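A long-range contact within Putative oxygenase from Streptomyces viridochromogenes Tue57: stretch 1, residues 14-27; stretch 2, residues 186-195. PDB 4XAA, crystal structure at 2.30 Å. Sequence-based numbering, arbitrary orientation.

Stretch 1 (14-27) RFRRDGFANAGPVL
Stretch 2 186-195: DVVVHDVRLV

Two segments whose touching residues lie at least 161 positions apart in sequence meet here as neighbouring antiparallel β-strands. In stretch 1 a helix ends at Asp18, Gly19 turns the chain, and the strand starts at Phe20; it runs against strand 186-191 at 156° between N-to-C directions, with the axes 4.3 Å apart at closest approach. Together the stretches bury 698 Å², and Val189, Val187 and Asp186 are the residues most covered.

Val189 sits at the centre of the ladder. Its backbone is extended (phi/psi -121/128) and forms a hydrogen-bonded pair with Ala21, CA to CA 5.4 Å: Ala21 N donates to Val189 O at 2.8 Å, and Val189 N to Ala21 O at 2.9 Å. Their side chains share one face of the sheet. Val189 has chi1 of 25°, between wells, and its CG2 lies 3.5 Å from CE1 of Phe15, whose t rotamer (chi2 71°) brings the ring from the helix to the strand. The ring edge also meets the backbone, CE1 lying 3.3 Å from Asp191 N. A branched residue suits the extended chain and gives the aromatic ring an apolar neighbour.

On the other face lie Phe20 (chi1 p), paired with His190 (also p) at CA-CA 3.9 Å, and Asn22, paired with Val188 with CA to CA 4.3 Å; both are non-hydrogen-bonded pairs. Leu194, which closes the type I turn begun at Asp191, brings CD2 to 3.8 Å from Phe20 CB.

Val187 continues the ladder. Its O accepts from Ala23 N at 2.9 Å, and its N donates to Gly24 O at 3.1 Å. With chi1 t, its CG2 packs 3.6 Å from CG2 of Val26, also t, an apolar contact between two branched side chains.

Asp186 adds a polar link. With chi1 m and chi2 -11°, its OD2 accepts from Asn22 ND2 at 2.9 Å, nearly linear at 178°. Asn22 (chi1 t, chi2 -13°) uses both ends of its amide, since its OD1 accepts from Gly24 N at 2.8 Å. Gly24 has phi/psi 74/-169; the positive phi favours glycine, and a CB would come within 2.6 Å of Pro25 CD.

At the other end, Asp191 N donates to Gly19 O at 2.7 Å and 171°. Gly19 leaves the helix at phi/psi 94/-1, where a CB would jam against the preceding carbonyl and lie 3.0 Å from Leu194 CD1. A water bridges the stretches by donating to Phe15 O at 3.1 Å and Asp191 OD2 at 3.0 Å.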

# COMPACT_ATOMS: atom_id res chain seq x y z
N ARG A 14 11.33 12.45 -5.94
CA ARG A 14 10.92 11.33 -6.77
C ARG A 14 9.41 11.11 -6.69
O ARG A 14 8.77 10.72 -7.67
CB ARG A 14 11.66 10.05 -6.39
CG ARG A 14 13.12 10.02 -6.79
CD ARG A 14 13.71 8.60 -6.75
NE ARG A 14 13.31 7.90 -5.54
CZ ARG A 14 13.95 7.99 -4.37
NH1 ARG A 14 15.04 8.74 -4.27
NH2 ARG A 14 13.49 7.31 -3.32
N PHE A 15 8.84 11.35 -5.51
CA PHE A 15 7.39 11.28 -5.36
C PHE A 15 6.73 12.28 -6.29
O PHE A 15 5.78 11.97 -6.98
CB PHE A 15 6.96 11.56 -3.91
CG PHE A 15 5.48 11.70 -3.74
CD1 PHE A 15 4.64 10.60 -3.85
CD2 PHE A 15 4.92 12.94 -3.43
CE1 PHE A 15 3.25 10.73 -3.68
CE2 PHE A 15 3.52 13.08 -3.26
CZ PHE A 15 2.70 11.98 -3.38
N ARG A 16 7.27 13.49 -6.31
CA ARG A 16 6.68 14.57 -7.06
C ARG A 16 6.81 14.30 -8.56
O ARG A 16 5.93 14.63 -9.35
CB ARG A 16 7.35 15.89 -6.69
CG ARG A 16 6.54 17.11 -7.04
CD ARG A 16 7.36 18.38 -6.91
NE ARG A 16 8.54 18.38 -7.76
CZ ARG A 16 8.52 18.35 -9.09
NH1 ARG A 16 7.37 18.30 -9.75
NH2 ARG A 16 9.67 18.37 -9.77
N ARG A 17 7.91 13.67 -8.94
CA ARG A 17 8.24 13.47 -10.34
C ARG A 17 7.69 12.17 -10.90
O ARG A 17 7.03 12.18 -11.92
CB ARG A 17 9.76 13.50 -10.52
CG ARG A 17 10.22 13.29 -11.95
CD ARG A 17 11.73 13.21 -12.03
NE ARG A 17 12.37 14.13 -11.09
CZ ARG A 17 12.45 15.45 -11.26
NH1 ARG A 17 11.93 16.01 -12.34
NH2 ARG A 17 13.05 16.20 -10.34
N ASP A 18 7.97 11.05 -10.23
CA ASP A 18 7.53 9.75 -10.72
C ASP A 18 6.18 9.29 -10.15
O ASP A 18 5.60 8.35 -10.68
CB ASP A 18 8.57 8.68 -10.39
CG ASP A 18 9.94 9.08 -10.83
OD1 ASP A 18 10.01 9.87 -11.79
OD2 ASP A 18 10.93 8.62 -10.21
N GLY A 19 5.73 9.91 -9.06
CA GLY A 19 4.45 9.56 -8.46
C GLY A 19 4.51 8.55 -7.32
O GLY A 19 3.49 8.21 -6.74
N PHE A 20 5.71 8.08 -7.01
CA PHE A 20 5.89 7.10 -5.93
C PHE A 20 7.30 7.19 -5.37
O PHE A 20 8.22 7.55 -6.10
CB PHE A 20 5.63 5.68 -6.45
CG PHE A 20 6.60 5.24 -7.51
CD1 PHE A 20 6.43 5.60 -8.83
CD2 PHE A 20 7.71 4.47 -7.17
CE1 PHE A 20 7.34 5.20 -9.81
CE2 PHE A 20 8.62 4.06 -8.14
CZ PHE A 20 8.44 4.43 -9.46
N ALA A 21 7.49 6.84 -4.10
CA ALA A 21 8.86 6.72 -3.57
C ALA A 21 8.94 5.86 -2.31
O ALA A 21 8.05 5.89 -1.46
CB ALA A 21 9.44 8.08 -3.29
N ASN A 22 10.02 5.09 -2.18
CA ASN A 22 10.32 4.43 -0.92
C ASN A 22 11.02 5.41 -0.01
O ASN A 22 12.12 5.85 -0.31
CB ASN A 22 11.18 3.19 -1.14
CG ASN A 22 11.37 2.38 0.12
OD1 ASN A 22 11.07 2.84 1.22
ND2 ASN A 22 11.86 1.16 -0.04
N ALA A 23 10.38 5.75 1.10
CA ALA A 23 10.92 6.74 2.04
C ALA A 23 11.76 6.10 3.15
O ALA A 23 12.29 6.79 4.01
CB ALA A 23 9.80 7.55 2.67
N GLY A 24 11.86 4.78 3.14
CA GLY A 24 12.57 4.09 4.18
C GLY A 24 11.78 4.08 5.47
O GLY A 24 10.60 4.40 5.48
N PRO A 25 12.43 3.68 6.57
CA PRO A 25 11.81 3.55 7.89
C PRO A 25 11.27 4.86 8.43
O PRO A 25 11.82 5.94 8.17
CB PRO A 25 12.96 3.03 8.76
CG PRO A 25 13.93 2.40 7.80
CD PRO A 25 13.84 3.24 6.57
N VAL A 26 10.18 4.76 9.17
CA VAL A 26 9.47 5.91 9.70
C VAL A 26 9.18 5.65 11.16
O VAL A 26 9.37 6.52 12.01
CB VAL A 26 8.16 6.17 8.95
CG1 VAL A 26 7.36 7.25 9.65
CG2 VAL A 26 8.43 6.55 7.51
N LEU A 27 8.70 4.45 11.45
CA LEU A 27 8.46 4.03 12.81
C LEU A 27 9.61 3.18 13.32
O LEU A 27 10.28 2.50 12.55
CB LEU A 27 7.16 3.25 12.92
CG LEU A 27 5.92 3.99 12.44
CD1 LEU A 27 4.72 3.03 12.35
CD2 LEU A 27 5.64 5.17 13.36
N ASP A 186 9.97 -0.28 5.68
CA ASP A 186 9.90 0.76 4.67
C ASP A 186 8.49 1.31 4.54
O ASP A 186 7.51 0.60 4.73
CB ASP A 186 10.37 0.25 3.31
CG ASP A 186 11.86 0.02 3.26
OD1 ASP A 186 12.57 0.46 4.20
OD2 ASP A 186 12.33 -0.58 2.28
N VAL A 187 8.39 2.59 4.25
CA VAL A 187 7.12 3.20 3.94
C VAL A 187 7.19 3.75 2.53
O VAL A 187 8.00 4.63 2.24
CB VAL A 187 6.75 4.31 4.93
CG1 VAL A 187 5.49 5.00 4.49
CG2 VAL A 187 6.59 3.72 6.32
N VAL A 188 6.37 3.19 1.64
CA VAL A 188 6.28 3.67 0.28
C VAL A 188 5.16 4.67 0.23
O VAL A 188 4.11 4.44 0.83
CB VAL A 188 6.01 2.54 -0.70
CG1 VAL A 188 5.93 3.07 -2.13
CG2 VAL A 188 7.09 1.49 -0.55
N VAL A 189 5.37 5.79 -0.44
CA VAL A 189 4.30 6.74 -0.61
C VAL A 189 4.04 6.93 -2.10
O VAL A 189 4.96 7.15 -2.88
CB VAL A 189 4.62 8.05 0.12
CG1 VAL A 189 6.10 8.20 0.25
CG2 VAL A 189 3.99 9.25 -0.55
N HIS A 190 2.79 6.77 -2.52
CA HIS A 190 2.50 6.95 -3.93
C HIS A 190 1.24 7.76 -4.13
O HIS A 190 0.30 7.72 -3.32
CB HIS A 190 2.41 5.60 -4.66
CG HIS A 190 1.24 4.75 -4.28
ND1 HIS A 190 1.28 3.85 -3.23
CD2 HIS A 190 0.01 4.62 -4.83
CE1 HIS A 190 0.12 3.22 -3.15
NE2 HIS A 190 -0.67 3.67 -4.11
N ASP A 191 1.27 8.53 -5.20
CA ASP A 191 0.16 9.41 -5.54
C ASP A 191 -1.04 8.54 -5.93
O ASP A 191 -0.88 7.50 -6.55
CB ASP A 191 0.60 10.35 -6.67
CG ASP A 191 -0.35 11.50 -6.87
OD1 ASP A 191 -1.56 11.22 -7.05
OD2 ASP A 191 0.11 12.67 -6.84
N VAL A 192 -2.25 8.93 -5.55
CA VAL A 192 -3.41 8.10 -5.86
C VAL A 192 -3.70 8.06 -7.36
O VAL A 192 -4.43 7.21 -7.82
CB VAL A 192 -4.69 8.57 -5.14
CG1 VAL A 192 -4.62 8.27 -3.65
CG2 VAL A 192 -4.92 10.04 -5.40
N ARG A 193 -3.11 8.99 -8.11
CA ARG A 193 -3.34 9.07 -9.54
C ARG A 193 -2.40 8.16 -10.30
O ARG A 193 -2.45 8.06 -11.52
CB ARG A 193 -3.17 10.51 -10.05
CG ARG A 193 -4.11 11.53 -9.45
CD ARG A 193 -3.86 12.91 -10.04
NE ARG A 193 -4.01 12.94 -11.49
CZ ARG A 193 -5.17 13.12 -12.12
NH1 ARG A 193 -6.29 13.28 -11.42
NH2 ARG A 193 -5.22 13.13 -13.44
N LEU A 194 -1.52 7.50 -9.56
CA LEU A 194 -0.47 6.71 -10.19
C LEU A 194 -1.02 5.41 -10.77
O LEU A 194 -1.82 4.71 -10.14
CB LEU A 194 0.64 6.42 -9.18
CG LEU A 194 1.79 5.53 -9.64
CD1 LEU A 194 2.78 6.31 -10.49
CD2 LEU A 194 2.47 4.91 -8.43
N VAL A 195 -0.59 5.08 -11.99
CA VAL A 195 -0.91 3.79 -12.59
C VAL A 195 0.00 2.74 -11.96
O VAL A 195 1.22 2.86 -12.01
CB VAL A 195 -0.74 3.80 -14.10
CG1 VAL A 195 -1.00 2.42 -14.67
CG2 VAL A 195 -1.65 4.82 -14.70
O HOH W 1 3.04 13.45 -6.53